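Benzoate transport porin BenP (Acinetobacter baumannii AB307-0294, PDB 5DL8) forms an outer-membrane beta-barrel of the OprD family and probably acts as a porin that lets small solutes, perhaps benzoate, cross the membrane. Local coordinates at residues Ala78-Gln83 / Tyr115-Lys120; Thr311-Glu316 / Asn356-Ser361. All blocks are in the same frame, centred on the assembly; numbering follows the deposited sequence.

Interaction 1: residues Ala78-Gln83 / Tyr115-Lys120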
ATOM      1  N   ALA A  78      17.131  12.476  12.696  1.00 40.13           N
ATOM      2  CA  ALA A  78      16.049  11.737  13.322  1.00 39.64           C
ATOM      3  C   ALA A  78      14.689  12.091  12.720  1.00 38.18           C
ATOM      4  O   ALA A  78      14.483  13.224  12.170  1.00 38.57           O
ATOM      5  CB  ALA A  78      16.031  11.984  14.816  1.00 39.85           C
ATOM      6  N   ASP A  79      13.802  11.112  12.799  1.00 35.19           N
ATOM      7  CA  ASP A  79      12.454  11.313  12.393  1.00 34.30           C
ATOM      8  C   ASP A  79      11.542  10.925  13.564  1.00 34.15           C
ATOM      9  O   ASP A  79      11.943  10.218  14.481  1.00 34.58           O
ATOM     10  CB  ASP A  79      12.053  10.411  11.246  1.00 33.34           C
ATOM     11  CG  ASP A  79      12.876  10.595   9.944  1.00 32.80           C
ATOM     12  OD1 ASP A  79      13.415  11.622   9.597  1.00 33.65           O
ATOM     13  OD2 ASP A  79      12.830   9.659   9.190  1.00 32.73           O
ATOM     14  N   ALA A  80      10.290  11.337  13.468  1.00 33.75           N
ATOM     15  CA  ALA A  80       9.269  10.938  14.458  1.00 33.69           C
ATOM     16  C   ALA A  80       7.846  11.210  13.956  1.00 32.40           C
ATOM     17  O   ALA A  80       7.632  12.029  13.063  1.00 31.13           O
ATOM     18  CB  ALA A  80       9.533  11.648  15.762  1.00 34.97           C
ATOM     19  N   SER A  81       6.880  10.503  14.537  1.00 31.35           N
ATOM     20  CA  SER A  81       5.488  10.601  14.084  1.00 30.02           C
ATOM     21  C   SER A  81       4.524  10.424  15.256  1.00 30.53           C
ATOM     22  O   SER A  81       4.865   9.760  16.240  1.00 29.97           O
ATOM     23  CB  SER A  81       5.202   9.528  12.987  1.00 28.46           C
ATOM     24  OG  SER A  81       5.193   8.201  13.502  1.00 27.01           O
ATOM     25  N   VAL A  82       3.299  10.957  15.098  1.00 30.33           N
ATOM     26  CA  VAL A  82       2.212  10.715  15.998  1.00 29.40           C
ATOM     27  C   VAL A  82       0.938  10.836  15.187  1.00 28.41           C
ATOM     28  O   VAL A  82       0.827  11.692  14.272  1.00 27.83           O
ATOM     29  CB  VAL A  82       2.273  11.702  17.200  1.00 32.41           C
ATOM     30  CG1 VAL A  82       2.144  13.165  16.713  1.00 33.95           C
ATOM     31  CG2 VAL A  82       1.176  11.392  18.235  1.00 32.29           C
ATOM     32  N   GLN A  83       0.021   9.892  15.397  1.00 27.91           N
ATOM     33  CA  GLN A  83      -1.276   9.876  14.689  1.00 26.76           C
ATOM     34  C   GLN A  83      -2.343   9.449  15.665  1.00 27.36           C
ATOM     35  O   GLN A  83      -2.158   8.512  16.440  1.00 27.98           O
ATOM     36  CB  GLN A  83      -1.267   8.879  13.523  1.00 26.10           C
ATOM     37  CG  GLN A  83      -0.081   8.867  12.526  1.00 24.33           C
ATOM     38  CD  GLN A  83      -0.171   7.680  11.567  1.00 23.08           C
ATOM     39  OE1 GLN A  83      -1.074   7.555  10.704  1.00 21.33           O
ATOM     40  NE2 GLN A  83       0.733   6.716  11.794  1.00 23.02           N
ATOM     41  N   TYR A 115       2.475   6.157  17.492  1.00 29.30           N
ATOM     42  CA  TYR A 115       3.640   6.976  17.482  1.00 31.92           C
ATOM     43  C   TYR A 115       4.912   6.127  17.186  1.00 32.18           C
ATOM     44  O   TYR A 115       4.939   4.923  17.402  1.00 30.45           O
ATOM     45  CB  TYR A 115       3.837   7.775  18.783  1.00 35.35           C
ATOM     46  CG  TYR A 115       3.975   6.910  20.018  1.00 39.35           C
ATOM     47  CD1 TYR A 115       2.855   6.456  20.680  1.00 43.75           C
ATOM     48  CD2 TYR A 115       5.235   6.561  20.557  1.00 43.73           C
ATOM     49  CE1 TYR A 115       2.960   5.649  21.832  1.00 46.09           C
ATOM     50  CE2 TYR A 115       5.360   5.768  21.700  1.00 45.30           C
ATOM     51  CZ  TYR A 115       4.194   5.325  22.321  1.00 47.76           C
ATOM     52  OH  TYR A 115       4.171   4.577  23.458  1.00 52.89           O
ATOM     53  N   GLY A 116       5.959   6.824  16.733  1.00 32.86           N
ATOM     54  CA  GLY A 116       7.269   6.246  16.436  1.00 33.72           C
ATOM     55  C   GLY A 116       8.376   7.291  16.330  1.00 34.38           C
ATOM     56  O   GLY A 116       8.131   8.521  16.314  1.00 33.20           O
ATOM     57  N   ALA A 117       9.598   6.780  16.280  1.00 34.17           N
ATOM     58  CA  ALA A 117      10.790   7.608  16.094  1.00 35.32           C
ATOM     59  C   ALA A 117      11.810   6.808  15.369  1.00 35.05           C
ATOM     60  O   ALA A 117      11.730   5.586  15.332  1.00 34.47           O
ATOM     61  CB  ALA A 117      11.334   8.112  17.419  1.00 36.89           C
ATOM     62  N   THR A 118      12.714   7.512  14.696  1.00 35.52           N
ATOM     63  CA  THR A 118      13.695   6.887  13.858  1.00 34.55           C
ATOM     64  C   THR A 118      15.042   7.601  14.033  1.00 36.87           C
ATOM     65  O   THR A 118      15.096   8.866  13.915  1.00 37.86           O
ATOM     66  CB  THR A 118      13.270   6.971  12.363  1.00 33.45           C
ATOM     67  OG1 THR A 118      11.897   6.582  12.165  1.00 30.32           O
ATOM     68  CG2 THR A 118      14.130   6.049  11.508  1.00 33.51           C
ATOM     69  N   LEU A 119      16.120   6.819  14.261  1.00 37.93           N
ATOM     70  CA  LEU A 119      17.521   7.339  14.172  1.00 39.92           C
ATOM     71  C   LEU A 119      18.070   7.170  12.750  1.00 38.57           C
ATOM     72  O   LEU A 119      17.818   6.156  12.131  1.00 38.07           O
ATOM     73  CB  LEU A 119      18.428   6.627  15.160  1.00 43.17           C
ATOM     74  CG  LEU A 119      18.637   7.171  16.571  1.00 47.65           C
ATOM     75  CD1 LEU A 119      17.394   7.718  17.251  1.00 49.34           C
ATOM     76  CD2 LEU A 119      19.302   6.088  17.440  1.00 50.27           C
ATOM     77  N   LYS A 120      18.756   8.177  12.238  1.00 39.12           N
ATOM     78  CA  LYS A 120      19.340   8.185  10.906  1.00 40.19           C
ATOM     79  C   LYS A 120      20.843   8.456  10.972  1.00 41.48           C
ATOM     80  O   LYS A 120      21.247   9.345  11.670  1.00 42.81           O
ATOM     81  CB  LYS A 120      18.768   9.315  10.074  1.00 40.40           C
ATOM     82  CG  LYS A 120      17.305   9.036   9.685  1.00 41.04           C
ATOM     83  CD  LYS A 120      16.613  10.079   8.766  1.00 39.86           C
ATOM     84  CE  LYS A 120      16.506  11.492   9.345  1.00 41.76           C
ATOM     85  NZ  LYS A 120      15.836  12.402   8.317  1.00 41.70           N
TER
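The carboxylate of Asp79 is the flat group that carries the side-chain contact. Lys120 NZ approaches OD1 from above the carboxylate plane, 29° out of it. The salt bridge between Asp79 OD1 and Lys120 NZ is 2.8 Å long. Asp79 CG stands beside its own backbone N. Lys120 is bent at its third torsion (chi3 -61°), and the two side chains cross at about a right angle. This also brings Lys120 CE to 3.5 Å from Ala78 N. The Tyr115 ring leads away from 78-83; of its side chain, CB stays close, 3.4 Å from Ser81 O.

The two strands are antiparallel neighbours. Asp79 and Thr118 form a hydrogen-bonded pair, with Asp79 N to Thr118 O at 2.8 Å and Thr118 N to Asp79 O at 2.8 Å. Asp79 N lies in the plane of the Thr118 carbonyl, on a lone pair. Thr118 N lies 42° above the plane of the Asp79 carbonyl. Ser81 and Gly116 form the next such pair, and the bond from Gly116 N to Ser81 O is the longest of the four at 3.2 Å. Between them Ala80 and Ala117 pair without hydrogen bonds, their CA atoms 4.0 Å apart.

Side chains alternate across the strands. Ala78, Ala80, Val82, Tyr115, Ala117 and Leu119 share one side. Asp79, Ser81 and Thr118 share the other, as in a barrel wall with an apolar belt and a polar interior. Ser81 OG and Thr118 OG1 both bond to Glu132, one to its side chain and the other to its backbone.

Lys120 NZ also bonds to Ser60 O, so its ammonium is gripped by two oxygens on two different strands. The neighbouring charges probably keep Asp79 ionised and Lys120 protonated.

Interaction 2: residues Thr311-Glu316 / Asn356-Ser361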
ATOM      1  N   THR A 311     -10.492  -6.432  -3.315  1.00 34.86           N
ATOM      2  CA  THR A 311     -10.667  -7.853  -3.212  1.00 31.63           C
ATOM      3  C   THR A 311      -9.430  -8.629  -3.840  1.00 32.09           C
ATOM      4  O   THR A 311      -8.999  -9.647  -3.319  1.00 30.30           O
ATOM      5  CB  THR A 311     -12.066  -8.293  -3.771  1.00 32.72           C
ATOM      6  OG1 THR A 311     -12.244  -8.006  -5.144  1.00 31.33           O
ATOM      7  CG2 THR A 311     -13.213  -7.697  -2.956  1.00 33.29           C
ATOM      8  N   GLY A 312      -8.815  -8.094  -4.899  1.00 28.61           N
ATOM      9  CA  GLY A 312      -7.404  -8.414  -5.209  1.00 29.47           C
ATOM     10  C   GLY A 312      -7.070  -9.368  -6.411  1.00 27.78           C
ATOM     11  O   GLY A 312      -5.984  -9.322  -7.002  1.00 23.97           O
ATOM     12  N   PHE A 313      -8.053 -10.236  -6.634  1.00 29.17           N
ATOM     13  CA  PHE A 313      -8.120 -11.205  -7.673  1.00 28.90           C
ATOM     14  C   PHE A 313      -6.883 -12.105  -7.575  1.00 29.67           C
ATOM     15  O   PHE A 313      -6.219 -12.310  -8.587  1.00 28.66           O
ATOM     16  CB  PHE A 313      -8.281 -10.416  -8.958  1.00 28.32           C
ATOM     17  CG  PHE A 313      -9.604  -9.626  -9.018  1.00 27.99           C
ATOM     18  CD1 PHE A 313      -9.758  -8.439  -8.351  1.00 27.20           C
ATOM     19  CD2 PHE A 313     -10.680 -10.131  -9.719  1.00 28.63           C
ATOM     20  CE1 PHE A 313     -10.979  -7.792  -8.409  1.00 28.47           C
ATOM     21  CE2 PHE A 313     -11.857  -9.457  -9.835  1.00 29.85           C
ATOM     22  CZ  PHE A 313     -12.057  -8.320  -9.108  1.00 28.41           C
ATOM     23  N   PHE A 314      -6.550 -12.548  -6.349  1.00 28.39           N
ATOM     24  CA  PHE A 314      -5.300 -13.326  -6.109  1.00 28.67           C
ATOM     25  C   PHE A 314      -5.624 -14.811  -5.731  1.00 27.52           C
ATOM     26  O   PHE A 314      -4.833 -15.550  -5.201  1.00 26.67           O
ATOM     27  CB  PHE A 314      -4.359 -12.574  -5.096  1.00 29.26           C
ATOM     28  CG  PHE A 314      -4.995 -12.172  -3.812  1.00 30.83           C
ATOM     29  CD1 PHE A 314      -5.218 -13.112  -2.782  1.00 33.29           C
ATOM     30  CD2 PHE A 314      -5.367 -10.837  -3.588  1.00 32.83           C
ATOM     31  CE1 PHE A 314      -5.869 -12.722  -1.536  1.00 35.90           C
ATOM     32  CE2 PHE A 314      -6.053 -10.443  -2.391  1.00 34.61           C
ATOM     33  CZ  PHE A 314      -6.274 -11.367  -1.348  1.00 35.07           C
ATOM     34  N   LYS A 315      -6.819 -15.256  -6.006  1.00 26.37           N
ATOM     35  CA  LYS A 315      -7.208 -16.577  -5.629  1.00 28.36           C
ATOM     36  C   LYS A 315      -6.587 -17.638  -6.593  1.00 27.55           C
ATOM     37  O   LYS A 315      -6.184 -17.340  -7.720  1.00 24.60           O
ATOM     38  CB  LYS A 315      -8.765 -16.772  -5.596  1.00 29.68           C
ATOM     39  CG  LYS A 315      -9.527 -15.836  -4.674  1.00 29.96           C
ATOM     40  CD  LYS A 315     -11.037 -15.712  -4.981  1.00 30.66           C
ATOM     41  CE  LYS A 315     -11.657 -14.646  -4.162  1.00 30.75           C
ATOM     42  NZ  LYS A 315     -11.209 -13.268  -4.510  1.00 31.79           N
ATOM     43  N   GLU A 316      -6.518 -18.852  -6.068  1.00 27.41           N
ATOM     44  CA  GLU A 316      -5.800 -19.939  -6.760  1.00 29.04           C
ATOM     45  C   GLU A 316      -6.331 -20.169  -8.161  1.00 29.12           C
ATOM     46  O   GLU A 316      -7.515 -20.418  -8.352  1.00 29.64           O
ATOM     47  CB  GLU A 316      -5.947 -21.261  -5.971  1.00 30.84           C
ATOM     48  CG  GLU A 316      -5.403 -22.503  -6.648  1.00 32.23           C
ATOM     49  CD  GLU A 316      -5.527 -23.758  -5.749  1.00 35.99           C
ATOM     50  OE1 GLU A 316      -5.803 -23.584  -4.553  1.00 35.97           O
ATOM     51  OE2 GLU A 316      -5.321 -24.905  -6.214  1.00 37.35           O
ATOM     52  N   ASN A 356     -16.123 -20.531 -10.115  1.00 37.55           N
ATOM     53  CA  ASN A 356     -16.562 -19.236  -9.656  1.00 36.32           C
ATOM     54  C   ASN A 356     -16.116 -18.124 -10.575  1.00 34.99           C
ATOM     55  O   ASN A 356     -15.204 -18.275 -11.331  1.00 31.77           O
ATOM     56  CB  ASN A 356     -16.061 -19.045  -8.197  1.00 35.63           C
ATOM     57  CG  ASN A 356     -16.950 -18.191  -7.358  1.00 36.07           C
ATOM     58  OD1 ASN A 356     -17.925 -17.674  -7.818  1.00 36.57           O
ATOM     59  ND2 ASN A 356     -16.579 -18.011  -6.108  1.00 36.22           N
ATOM     60  N   HIS A 357     -16.755 -16.953 -10.429  1.00 36.28           N
ATOM     61  CA  HIS A 357     -16.340 -15.771 -11.107  1.00 35.41           C
ATOM     62  C   HIS A 357     -16.742 -14.563 -10.335  1.00 34.44           C
ATOM     63  O   HIS A 357     -17.742 -14.595  -9.559  1.00 32.91           O
ATOM     64  CB  HIS A 357     -16.846 -15.800 -12.592  1.00 39.35           C
ATOM     65  CG  HIS A 357     -18.343 -15.782 -12.796  1.00 43.29           C
ATOM     66  ND1 HIS A 357     -19.111 -14.633 -12.721  1.00 46.75           N
ATOM     67  CD2 HIS A 357     -19.204 -16.758 -13.162  1.00 48.92           C
ATOM     68  CE1 HIS A 357     -20.381 -14.907 -12.973  1.00 46.69           C
ATOM     69  NE2 HIS A 357     -20.456 -16.186 -13.270  1.00 48.82           N
ATOM     70  N   GLU A 358     -16.020 -13.447 -10.531  1.00 32.28           N
ATOM     71  CA  GLU A 358     -16.348 -12.251  -9.714  1.00 31.56           C
ATOM     72  C   GLU A 358     -15.986 -10.967 -10.443  1.00 30.10           C
ATOM     73  O   GLU A 358     -15.161 -10.991 -11.362  1.00 31.60           O
ATOM     74  CB  GLU A 358     -15.623 -12.333  -8.353  1.00 30.15           C
ATOM     75  CG  GLU A 358     -14.123 -12.307  -8.565  1.00 28.85           C
ATOM     76  CD  GLU A 358     -13.259 -12.620  -7.348  1.00 29.56           C
ATOM     77  OE1 GLU A 358     -11.966 -12.605  -7.517  1.00 28.71           O
ATOM     78  OE2 GLU A 358     -13.854 -12.846  -6.232  1.00 29.23           O
ATOM     79  N   THR A 359     -16.604  -9.875 -10.060  1.00 28.84           N
ATOM     80  CA  THR A 359     -16.359  -8.579 -10.651  1.00 29.59           C
ATOM     81  C   THR A 359     -16.174  -7.552  -9.590  1.00 29.47           C
ATOM     82  O   THR A 359     -16.818  -7.623  -8.530  1.00 32.34           O
ATOM     83  CB  THR A 359     -17.490  -8.083 -11.652  1.00 30.26           C
ATOM     84  OG1 THR A 359     -18.751  -7.961 -10.977  1.00 31.42           O
ATOM     85  CG2 THR A 359     -17.650  -8.985 -12.811  1.00 30.59           C
ATOM     86  N   GLU A 360     -15.347  -6.553  -9.846  1.00 30.27           N
ATOM     87  CA  GLU A 360     -15.219  -5.399  -8.913  1.00 29.14           C
ATOM     88  C   GLU A 360     -15.112  -4.109  -9.723  1.00 29.33           C
ATOM     89  O   GLU A 360     -14.279  -4.015 -10.617  1.00 29.28           O
ATOM     90  CB  GLU A 360     -13.984  -5.506  -8.053  1.00 29.72           C
ATOM     91  CG  GLU A 360     -13.925  -4.411  -6.932  1.00 31.08           C
ATOM     92  CD  GLU A 360     -12.641  -4.397  -6.093  1.00 32.73           C
ATOM     93  OE1 GLU A 360     -12.314  -5.440  -5.451  1.00 34.77           O
ATOM     94  OE2 GLU A 360     -11.972  -3.332  -6.076  1.00 31.80           O
ATOM     95  N   SER A 361     -15.982  -3.154  -9.443  1.00 30.08           N
ATOM     96  CA  SER A 361     -15.917  -1.811 -10.017  1.00 32.02           C
ATOM     97  C   SER A 361     -15.496  -0.826  -8.911  1.00 30.63           C
ATOM     98  O   SER A 361     -15.763  -1.049  -7.746  1.00 33.73           O
ATOM     99  CB  SER A 361     -17.247  -1.455 -10.752  1.00 33.27           C
ATOM    100  OG  SER A 361     -18.307  -1.466  -9.835  1.00 36.49           O
TER
HETATM  101  O   HOH W   1     -10.868 -10.667  -5.905  1.00 34.32           O
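Two glutamates of strand 356-361 hold the loop segment 311-316. Thr311 and Glu360 meet tip to tip. The hydroxyl OG1 of Thr311 donates to Glu360 OE1 over 2.6 Å, using the anti lone pair of that oxygen. Lys315 and Glu358 also meet tip to tip, in a salt bridge. Lys315 NZ sits 3.2 Å from Glu358 OE1 and 3.2 Å from Glu358 OE2, on the syn lone pair of each, so the grip is bidentate. A bend at the last torsion of Lys315 (chi4 68°) turns the ammonium to that position.

The Phe313 ring lies between the salt bridge and the Thr311-Glu360 hydrogen bond. Its CZ meets Glu360 CB at 3.6 Å, at the ring edge. The ring and the Glu358 carboxylate slide past each other, their planes 71° apart. A water lies 3.4 Å above one face of the ring, toward the rim. This water donates to Thr311 OG1 and, over 2.7 Å, to Glu358 OE1. It accepts from Phe313 N.

Second-shell groups position these residues. Tyr386 OH bonds to Glu358 OE2, and Ala310 N to Glu360 OE2. Gln285 NE2 bonds to the carbonyls of Gly312 and Phe313. Glu318 brings a second negative charge near Glu358 OE1, which could raise the pKa of either acid, though Lys315 at Glu358 would work against this there. Gly312 turns the backbone at a positive phi (106°).

No helix takes part. The loop joins strands 278-288 and 319-328 but leans on strands further along the chain. Phe313 packs on Val343 and Lys315 on Phe348, both of strand 336-349. Thr311 touches Tyr386 of strand 377-388. The segment is thus pinned across three successive strands of the barrel wall, consistent with an inward-folded porin loop.

Interaction 1 and interaction 2 lie on opposite sides of the chain's centre, their centres about 20 and 18 Å from it. Their centres are 37 Å apart, and their nearest atoms about 22 Å, so neither touches the other. Interaction 1 joins two adjacent barrel strands and so belongs to the wall itself. Interaction 2 fastens a long loop to that wall through side chains and water. Each contains one lysine-carboxylate salt bridge, Asp79-Lys120 in interaction 1 and Lys315-Glu358 in interaction 2. Interaction 1 is away from the calcium sites. In interaction 2 the Glu358 side chain lies about 9 Å from a bound calcium ion and about 4 Å from the side chain of Val388, a calcium ligand.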